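PDB 3C8T: fumarate lyase from Mesorhizobium sp., which belongs to the fumarase/aspartase superfamily of lyases, largely helical proteins that work as homotetramers with active sites built at subunit interfaces. Local coordinates for residues Q153-P157 / I364-A368; H141-M146 / V158-K163; V369-L373 / E409-L414. Residue numbers count along the deposited sequence, not the author numbering.

Contact 1 of 3, residues Q153-P157 / I364-A368; sequences QHALP and IVAEA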
loop_
_atom_site.group_PDB
_atom_site.type_symbol
_atom_site.label_atom_id
_atom_site.label_comp_id
_atom_site.label_asym_id
_atom_site.label_seq_id
_atom_site.Cartn_x
_atom_site.Cartn_y
_atom_site.Cartn_z
ATOM N N GLN A 153 -25.216 7.245 12.914
ATOM C CA GLN A 153 -26.608 7.513 13.276
ATOM C C GLN A 153 -27.003 6.888 14.614
ATOM O O GLN A 153 -26.453 5.863 15.009
ATOM C CB GLN A 153 -27.534 7.024 12.151
ATOM C CG GLN A 153 -27.482 7.962 10.946
ATOM C CD GLN A 153 -28.117 7.376 9.726
ATOM O OE1 GLN A 153 -29.170 6.742 9.806
ATOM N NE2 GLN A 153 -27.474 7.571 8.564
ATOM N N HIS A 154 -27.968 7.509 15.296
ATOM C CA HIS A 154 -28.306 7.117 16.648
ATOM C C HIS A 154 -28.754 5.653 16.647
ATOM O O HIS A 154 -29.566 5.233 15.808
ATOM C CB HIS A 154 -29.360 8.075 17.225
ATOM C CG HIS A 154 -28.800 9.414 17.639
ATOM N ND1 HIS A 154 -29.492 10.306 18.439
ATOM C CD2 HIS A 154 -27.625 10.018 17.347
ATOM C CE1 HIS A 154 -28.768 11.403 18.619
ATOM N NE2 HIS A 154 -27.642 11.263 17.942
ATOM N N ALA A 155 -28.156 4.858 17.532
ATOM C CA ALA A 155 -28.498 3.430 17.604
ATOM C C ALA A 155 -29.216 3.118 18.931
ATOM O O ALA A 155 -30.448 3.063 18.947
ATOM C CB ALA A 155 -27.245 2.558 17.391
ATOM N N LEU A 156 -28.469 2.947 20.027
ATOM C CA LEU A 156 -29.047 2.850 21.364
ATOM C C LEU A 156 -28.197 3.704 22.285
ATOM O O LEU A 156 -27.100 4.127 21.891
ATOM C CB LEU A 156 -29.060 1.406 21.879
ATOM C CG LEU A 156 -29.953 0.321 21.250
ATOM C CD1 LEU A 156 -29.710 -1.003 21.917
ATOM C CD2 LEU A 156 -31.474 0.652 21.301
ATOM N N PRO A 157 -28.679 3.969 23.523
ATOM C CA PRO A 157 -27.800 4.661 24.456
ATOM C C PRO A 157 -26.511 3.883 24.813
ATOM O O PRO A 157 -26.557 2.662 24.974
ATOM C CB PRO A 157 -28.687 4.824 25.697
ATOM C CG PRO A 157 -30.071 4.709 25.189
ATOM C CD PRO A 157 -30.005 3.723 24.109
ATOM N N ILE A 364 -34.683 6.569 19.976
ATOM C CA ILE A 364 -33.453 5.804 20.228
ATOM C C ILE A 364 -33.640 4.610 21.183
ATOM O O ILE A 364 -32.764 3.751 21.257
ATOM C CB ILE A 364 -32.292 6.754 20.731
ATOM C CG1 ILE A 364 -30.896 6.124 20.519
ATOM C CG2 ILE A 364 -32.543 7.216 22.189
ATOM C CD1 ILE A 364 -29.775 7.012 20.963
ATOM N N VAL A 365 -34.753 4.590 21.924
ATOM C CA VAL A 365 -35.112 3.492 22.842
ATOM C C VAL A 365 -36.478 2.814 22.478
ATOM O O VAL A 365 -37.110 2.124 23.299
ATOM C CB VAL A 365 -35.006 3.883 24.361
ATOM C CG1 VAL A 365 -33.529 4.119 24.745
ATOM C CG2 VAL A 365 -35.880 5.118 24.737
ATOM N N ALA A 366 -36.899 2.948 21.219
ATOM C CA ALA A 366 -38.001 2.126 20.696
ATOM C C ALA A 366 -37.840 0.653 21.110
ATOM O O ALA A 366 -38.805 0.025 21.568
ATOM C CB ALA A 366 -38.081 2.247 19.194
ATOM N N GLU A 367 -36.618 0.111 20.957
ATOM C CA GLU A 367 -36.313 -1.278 21.363
ATOM C C GLU A 367 -36.759 -1.628 22.801
ATOM O O GLU A 367 -37.257 -2.731 23.043
ATOM C CB GLU A 367 -34.808 -1.579 21.232
ATOM C CG GLU A 367 -34.517 -3.095 21.251
ATOM C CD GLU A 367 -33.029 -3.445 21.476
ATOM O OE1 GLU A 367 -32.378 -3.945 20.507
ATOM O OE2 GLU A 367 -32.519 -3.237 22.619
ATOM N N ALA A 368 -36.556 -0.702 23.747
ATOM C CA ALA A 368 -37.000 -0.880 25.138
ATOM C C ALA A 368 -38.536 -1.028 25.279
ATOM O O ALA A 368 -39.016 -1.751 26.159
ATOM C CB ALA A 368 -36.509 0.284 26.008
#

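Contact 2 of 3, residues H141-M146 / V158-K163; sequences HRDTPM and VTFGYK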
loop_
_atom_site.group_PDB
_atom_site.type_symbol
_atom_site.label_atom_id
_atom_site.label_comp_id
_atom_site.label_asym_id
_atom_site.label_seq_id
_atom_site.Cartn_x
_atom_site.Cartn_y
_atom_site.Cartn_z
ATOM N N HIS A 141 -16.311 8.565 33.527
ATOM C CA HIS A 141 -17.509 8.713 32.681
ATOM C C HIS A 141 -18.273 7.437 32.514
ATOM O O HIS A 141 -19.112 7.304 31.615
ATOM C CB HIS A 141 -17.141 9.417 31.354
ATOM C CG HIS A 141 -16.686 10.823 31.574
ATOM N ND1 HIS A 141 -17.561 11.829 31.925
ATOM C CD2 HIS A 141 -15.449 11.373 31.615
ATOM C CE1 HIS A 141 -16.888 12.949 32.122
ATOM N NE2 HIS A 141 -15.605 12.705 31.925
ATOM N N ARG A 142 -17.960 6.487 33.388
ATOM C CA ARG A 142 -18.633 5.184 33.429
ATOM C C ARG A 142 -20.147 5.332 33.251
ATOM O O ARG A 142 -20.751 4.565 32.522
ATOM C CB ARG A 142 -18.306 4.460 34.760
ATOM C CG ARG A 142 -18.852 3.040 34.888
ATOM C CD ARG A 142 -18.886 2.573 36.361
ATOM N NE ARG A 142 -19.286 1.164 36.512
ATOM C CZ ARG A 142 -20.528 0.736 36.720
ATOM N NH1 ARG A 142 -21.539 1.603 36.802
ATOM N NH2 ARG A 142 -20.772 -0.571 36.847
ATOM N N ASP A 143 -20.749 6.313 33.923
ATOM C CA ASP A 143 -22.208 6.490 33.890
ATOM C C ASP A 143 -22.695 7.721 33.095
ATOM O O ASP A 143 -23.869 8.054 33.197
ATOM C CB ASP A 143 -22.804 6.551 35.332
ATOM C CG ASP A 143 -22.325 5.411 36.215
ATOM O OD1 ASP A 143 -22.029 5.668 37.398
ATOM O OD2 ASP A 143 -22.215 4.266 35.732
ATOM N N THR A 144 -21.810 8.402 32.363
ATOM C CA THR A 144 -22.171 9.533 31.506
ATOM C C THR A 144 -22.921 9.040 30.227
ATOM O O THR A 144 -22.280 8.491 29.276
ATOM C CB THR A 144 -20.905 10.307 31.105
ATOM O OG1 THR A 144 -20.044 10.493 32.251
ATOM C CG2 THR A 144 -21.254 11.688 30.483
ATOM N N PRO A 145 -24.267 9.224 30.167
ATOM C CA PRO A 145 -24.982 8.692 28.994
ATOM C C PRO A 145 -24.789 9.551 27.738
ATOM O O PRO A 145 -24.539 10.767 27.817
ATOM C CB PRO A 145 -26.449 8.691 29.420
ATOM C CG PRO A 145 -26.536 9.579 30.635
ATOM C CD PRO A 145 -25.165 9.960 31.080
ATOM N N MET A 146 -24.873 8.892 26.592
ATOM C CA MET A 146 -24.723 9.521 25.277
ATOM C C MET A 146 -25.360 8.591 24.227
ATOM O O MET A 146 -25.632 7.425 24.513
ATOM C CB MET A 146 -23.235 9.787 24.947
ATOM C CG MET A 146 -22.348 8.525 24.674
ATOM S SD MET A 146 -20.625 9.032 24.327
ATOM C CE MET A 146 -20.794 9.854 22.726
ATOM N N VAL A 158 -25.386 4.586 24.947
ATOM C CA VAL A 158 -24.173 4.012 25.589
ATOM C C VAL A 158 -23.684 5.016 26.650
ATOM O O VAL A 158 -24.362 5.996 26.897
ATOM C CB VAL A 158 -23.026 3.676 24.554
ATOM C CG1 VAL A 158 -23.485 2.630 23.517
ATOM C CG2 VAL A 158 -22.451 4.932 23.890
ATOM N N THR A 159 -22.550 4.777 27.309
ATOM C CA THR A 159 -21.948 5.853 28.115
ATOM C C THR A 159 -20.621 6.191 27.507
ATOM O O THR A 159 -20.082 5.376 26.751
ATOM C CB THR A 159 -21.766 5.477 29.604
ATOM O OG1 THR A 159 -20.918 4.344 29.695
ATOM C CG2 THR A 159 -23.104 5.151 30.262
ATOM N N PHE A 160 -20.104 7.389 27.785
ATOM C CA PHE A 160 -18.816 7.770 27.283
ATOM C C PHE A 160 -17.692 6.895 27.911
ATOM O O PHE A 160 -16.720 6.573 27.246
ATOM C CB PHE A 160 -18.547 9.252 27.456
ATOM C CG PHE A 160 -17.173 9.657 26.976
ATOM C CD1 PHE A 160 -16.865 9.647 25.614
ATOM C CD2 PHE A 160 -16.157 9.958 27.890
ATOM C CE1 PHE A 160 -15.603 9.959 25.155
ATOM C CE2 PHE A 160 -14.862 10.277 27.441
ATOM C CZ PHE A 160 -14.586 10.274 26.053
ATOM N N GLY A 161 -17.829 6.501 29.178
ATOM C CA GLY A 161 -16.834 5.599 29.790
ATOM C C GLY A 161 -16.815 4.263 29.063
ATOM O O GLY A 161 -15.768 3.646 28.922
ATOM N N TYR A 162 -17.993 3.804 28.609
ATOM C CA TYR A 162 -18.073 2.608 27.799
ATOM C C TYR A 162 -17.211 2.753 26.524
ATOM O O TYR A 162 -16.350 1.886 26.264
ATOM C CB TYR A 162 -19.520 2.189 27.503
ATOM C CG TYR A 162 -19.594 1.165 26.362
ATOM C CD1 TYR A 162 -19.524 -0.200 26.612
ATOM C CD2 TYR A 162 -19.693 1.599 25.014
ATOM C CE1 TYR A 162 -19.551 -1.117 25.547
ATOM C CE2 TYR A 162 -19.723 0.712 23.955
ATOM C CZ TYR A 162 -19.646 -0.642 24.218
ATOM O OH TYR A 162 -19.673 -1.502 23.137
ATOM N N LYS A 163 -17.406 3.845 25.767
ATOM C CA LYS A 163 -16.541 4.163 24.612
ATOM C C LYS A 163 -15.061 4.165 24.958
ATOM O O LYS A 163 -14.262 3.617 24.225
ATOM C CB LYS A 163 -16.895 5.530 23.971
ATOM C CG LYS A 163 -18.177 5.519 23.167
ATOM C CD LYS A 163 -18.317 6.804 22.249
ATOM C CE LYS A 163 -17.177 6.928 21.205
ATOM N NZ LYS A 163 -17.021 5.591 20.527
#

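Contact 3 of 3, residues V369-L373 / E409-L414; sequences VMMAL and EVAKPL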
loop_
_atom_site.group_PDB
_atom_site.type_symbol
_atom_site.label_atom_id
_atom_site.label_comp_id
_atom_site.label_asym_id
_atom_site.label_seq_id
_atom_site.Cartn_x
_atom_site.Cartn_y
_atom_site.Cartn_z
ATOM N N VAL A 369 -39.311 -0.299 24.468
ATOM C CA VAL A 369 -40.765 -0.504 24.460
ATOM C C VAL A 369 -41.113 -1.889 23.873
ATOM O O VAL A 369 -41.899 -2.621 24.476
ATOM C CB VAL A 369 -41.520 0.632 23.745
ATOM C CG1 VAL A 369 -43.053 0.432 23.844
ATOM C CG2 VAL A 369 -41.087 2.029 24.293
ATOM N N MET A 370 -40.517 -2.249 22.728
ATOM C CA MET A 370 -40.642 -3.609 22.147
ATOM C C MET A 370 -40.378 -4.717 23.185
ATOM O O MET A 370 -41.222 -5.589 23.394
ATOM C CB MET A 370 -39.685 -3.808 20.965
ATOM C CG MET A 370 -40.005 -3.019 19.695
ATOM S SD MET A 370 -38.697 -3.072 18.420
ATOM C CE MET A 370 -39.192 -1.689 17.394
ATOM N N MET A 371 -39.210 -4.679 23.827
ATOM C CA MET A 371 -38.835 -5.625 24.898
ATOM C C MET A 371 -39.957 -5.717 25.941
ATOM O O MET A 371 -40.368 -6.793 26.358
ATOM C CB MET A 371 -37.504 -5.185 25.558
ATOM C CG MET A 371 -36.941 -6.082 26.706
ATOM S SD MET A 371 -35.747 -5.239 27.806
ATOM C CE MET A 371 -36.710 -3.768 28.243
ATOM N N ALA A 372 -40.451 -4.565 26.376
ATOM C CA ALA A 372 -41.492 -4.550 27.403
ATOM C C ALA A 372 -42.863 -5.029 26.913
ATOM O O ALA A 372 -43.660 -5.553 27.691
ATOM C CB ALA A 372 -41.621 -3.164 28.013
ATOM N N LEU A 373 -43.133 -4.824 25.632
ATOM C CA LEU A 373 -44.429 -5.090 25.063
ATOM C C LEU A 373 -44.574 -6.569 24.694
ATOM O O LEU A 373 -45.609 -7.165 24.962
ATOM C CB LEU A 373 -44.684 -4.179 23.838
ATOM C CG LEU A 373 -46.089 -4.207 23.195
ATOM C CD1 LEU A 373 -47.235 -3.891 24.211
ATOM C CD2 LEU A 373 -46.173 -3.282 22.012
ATOM N N GLU A 409 -53.304 -0.416 22.188
ATOM C CA GLU A 409 -52.638 -1.712 22.100
ATOM C C GLU A 409 -51.232 -1.703 22.756
ATOM O O GLU A 409 -50.635 -2.761 22.952
ATOM C CB GLU A 409 -52.587 -2.193 20.633
ATOM C CG GLU A 409 -51.720 -1.369 19.654
ATOM C CD GLU A 409 -52.477 -0.234 18.935
ATOM O OE1 GLU A 409 -52.236 -0.059 17.713
ATOM O OE2 GLU A 409 -53.299 0.482 19.572
ATOM N N VAL A 410 -50.717 -0.510 23.090
ATOM C CA VAL A 410 -49.492 -0.381 23.891
ATOM C C VAL A 410 -49.790 0.232 25.267
ATOM O O VAL A 410 -49.350 -0.296 26.296
ATOM C CB VAL A 410 -48.415 0.550 23.227
ATOM C CG1 VAL A 410 -46.988 0.201 23.729
ATOM C CG2 VAL A 410 -48.500 0.514 21.736
ATOM N N ALA A 411 -50.478 1.376 25.268
ATOM C CA ALA A 411 -50.756 2.140 26.491
ATOM C C ALA A 411 -51.462 1.312 27.572
ATOM O O ALA A 411 -51.023 1.307 28.730
ATOM C CB ALA A 411 -51.526 3.389 26.178
ATOM N N LYS A 412 -52.508 0.566 27.190
ATOM C CA LYS A 412 -53.278 -0.227 28.173
ATOM C C LYS A 412 -52.459 -1.383 28.779
ATOM O O LYS A 412 -52.391 -1.501 30.010
ATOM C CB LYS A 412 -54.646 -0.696 27.606
ATOM N N PRO A 413 -51.825 -2.243 27.940
ATOM C CA PRO A 413 -51.006 -3.262 28.618
ATOM C C PRO A 413 -49.832 -2.701 29.473
ATOM O O PRO A 413 -49.560 -3.235 30.535
ATOM C CB PRO A 413 -50.489 -4.148 27.468
ATOM C CG PRO A 413 -50.685 -3.331 26.231
ATOM C CD PRO A 413 -51.816 -2.404 26.476
ATOM N N LEU A 414 -49.164 -1.648 29.012
ATOM C CA LEU A 414 -47.982 -1.118 29.709
ATOM C C LEU A 414 -48.287 -0.058 30.801
ATOM O O LEU A 414 -47.673 -0.072 31.884
ATOM C CB LEU A 414 -46.971 -0.579 28.685
ATOM C CG LEU A 414 -46.361 -1.644 27.766
ATOM C CD1 LEU A 414 -45.261 -1.041 26.876
ATOM C CD2 LEU A 414 -45.831 -2.857 28.591
#

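Contact 1 of 3, residues Q153-P157 / I364-A368
This is an apolar packing contact between the edge of a small antiparallel sheet and the chain leading into a helix of the C-terminal region. Segment 153-157 starts on an outer strand of the three-stranded sheet, and the chain turns a corner at Leu156. Residues 364-365 run into helix 366-377, with Val365 at its N-cap position. The contact is small, burying 319 Å² in total, and van der Waals contact carries it.

Ile364 sits at the centre. Ile364 CD1 lies 3.9 Å from His154 CB. The carbonyl Ile364 O faces the corner, 3.4 Å from Leu156 CD2 and 4.0 Å from Pro157 CD. Ile364 O also lies 3.3 Å from Ala155 O; both are acceptors, so this is proximity and not a bond. Pro157 CG rests against Val365 CG1 at 3.5 Å. The proline ring thus packs on the N-cap residue. In the first turn of the helix, Glu367 OE2 comes 3.7 Å from Leu156 CD1, but its polar partner is the hydroxyl of Tyr428.

His154 has its polar partners in another chain: its NE2 is hydrogen-bonded to Glu259 of the third subunit, and its backbone N to Thr258 of that subunit. Ala155 and Leu156 pack on Ser194 of the second subunit.

The corner after an edge strand of the sheet packs on the N-terminal end of helix 366-377. It joins the small sheet after the long helix 104-140 to the C-terminal helical domain of this lyase fold, beside subunit interfaces of the tetramer.

Contact 2 of 3, residues H141-M146 / V158-K163
A dense set of hydrogen bonds joins the turn after helix 104-140 to the start of helix 160-185. The turn is type I, from His141 to Thr144, closed by Thr144 N to His141 O at 3.0 Å. His141 O also accepts from Gly161 N at 2.9 Å. Thr159 OG1 donates to Arg142 O at 2.8 Å and accepts from Tyr162 N at 3.2 Å, so this one hydroxyl caps the helix and holds the turn. Phe160 N donates a hydrogen bond to Thr144 O at 2.9 Å. Two helix-start NH groups are therefore satisfied by turn carbonyls.

Beyond the turn the two segments pair as antiparallel strands. Met146 and Val158 form a hydrogen-bonded pair, with Met146 N to Val158 O at 3.0 Å and Val158 N to Met146 O at 2.9 Å.

His141 ND1 and Thr144 OG1 share a 2.8 Å hydrogen bond. Arg142 bridges to Asp143 and also to Asp437. Lys163 pairs with Asp251 and with Glu312 of the second subunit.

Gly161 lies 4.1 Å from Arg142, CA to CA; a CB there would clash. The Phe160 ring edge meets the face of His141 in an offset edge-to-face pair, centroids 5.7 Å apart. Met146 SD lies at the edge of the Phe160 ring, 5.3 Å from its centroid, a Met-aromatic contact.

This is an antiparallel strand pair running into an N-capped helix, linking two long helices of the lyase fold.

Contact 3 of 3, residues V369-L373 / E409-L414
Helix 408-414 packs across helix 366-377 in the C-terminal helical region. The axes of the two short segments come within 11.0 Å and cross at 62°, and 240 Å² is buried.

Glu409 comes first and contributes its backbone: Glu409 O lies 3.8 Å from Leu373 CD1. Its acidic group leads away from the contact. Val410 is the point of closest backbone approach, 7.0 Å from Leu373, CA to CA. Val410 CG1 meets Val369 CG1 at 3.9 Å and Leu373 CD2 at 4.0 Å. At Pro413 the helix is kinked, because its ring nitrogen carries no proton for a bond to the preceding turn. Pro413 CG touches Leu373 CD1 at 4.0 Å. Leu414 comes last, with its CA-to-CB bond toward the other helix. Leu414 CD1 reaches Val369 CG1 at 4.0 Å, and Leu414 CD2 lies 3.6 Å from Ala372 O and 4.3 Å from Ala372 CB.

Other helices extend this cluster. Val386 of helix 379-395 and Leu419 of helix 416-422 both touch Val369.

Aliphatic side chains supply most of the contact, partly against backbone carbonyls, with no polar pair between the segments. The contact probably rests on dispersion and on the burial of apolar surface, as in a small hydrophobic helical core.

From the N terminus, the chain leaves helix 104-140 at 141-146 and runs through the small sheet. Contact 2 closes this short loop when 158-163 returns beside it and enters helix 160-185. Residues 153-157 lie within that loop. Their partner comes some 200 residues later, so contact 1 crosses contact 2. The two touch where Pro157 CB lies 4.2 Å from Met146 O. Contact 3 follows in series: 369-373 continues directly from 364-368 on helix 366-377 and closes a 35-residue, mostly helical loop at 409-414. Contact 1 thus bridges the small sheet, two of whose strands pair in contact 2, and the C-terminal helices, packed by contact 3.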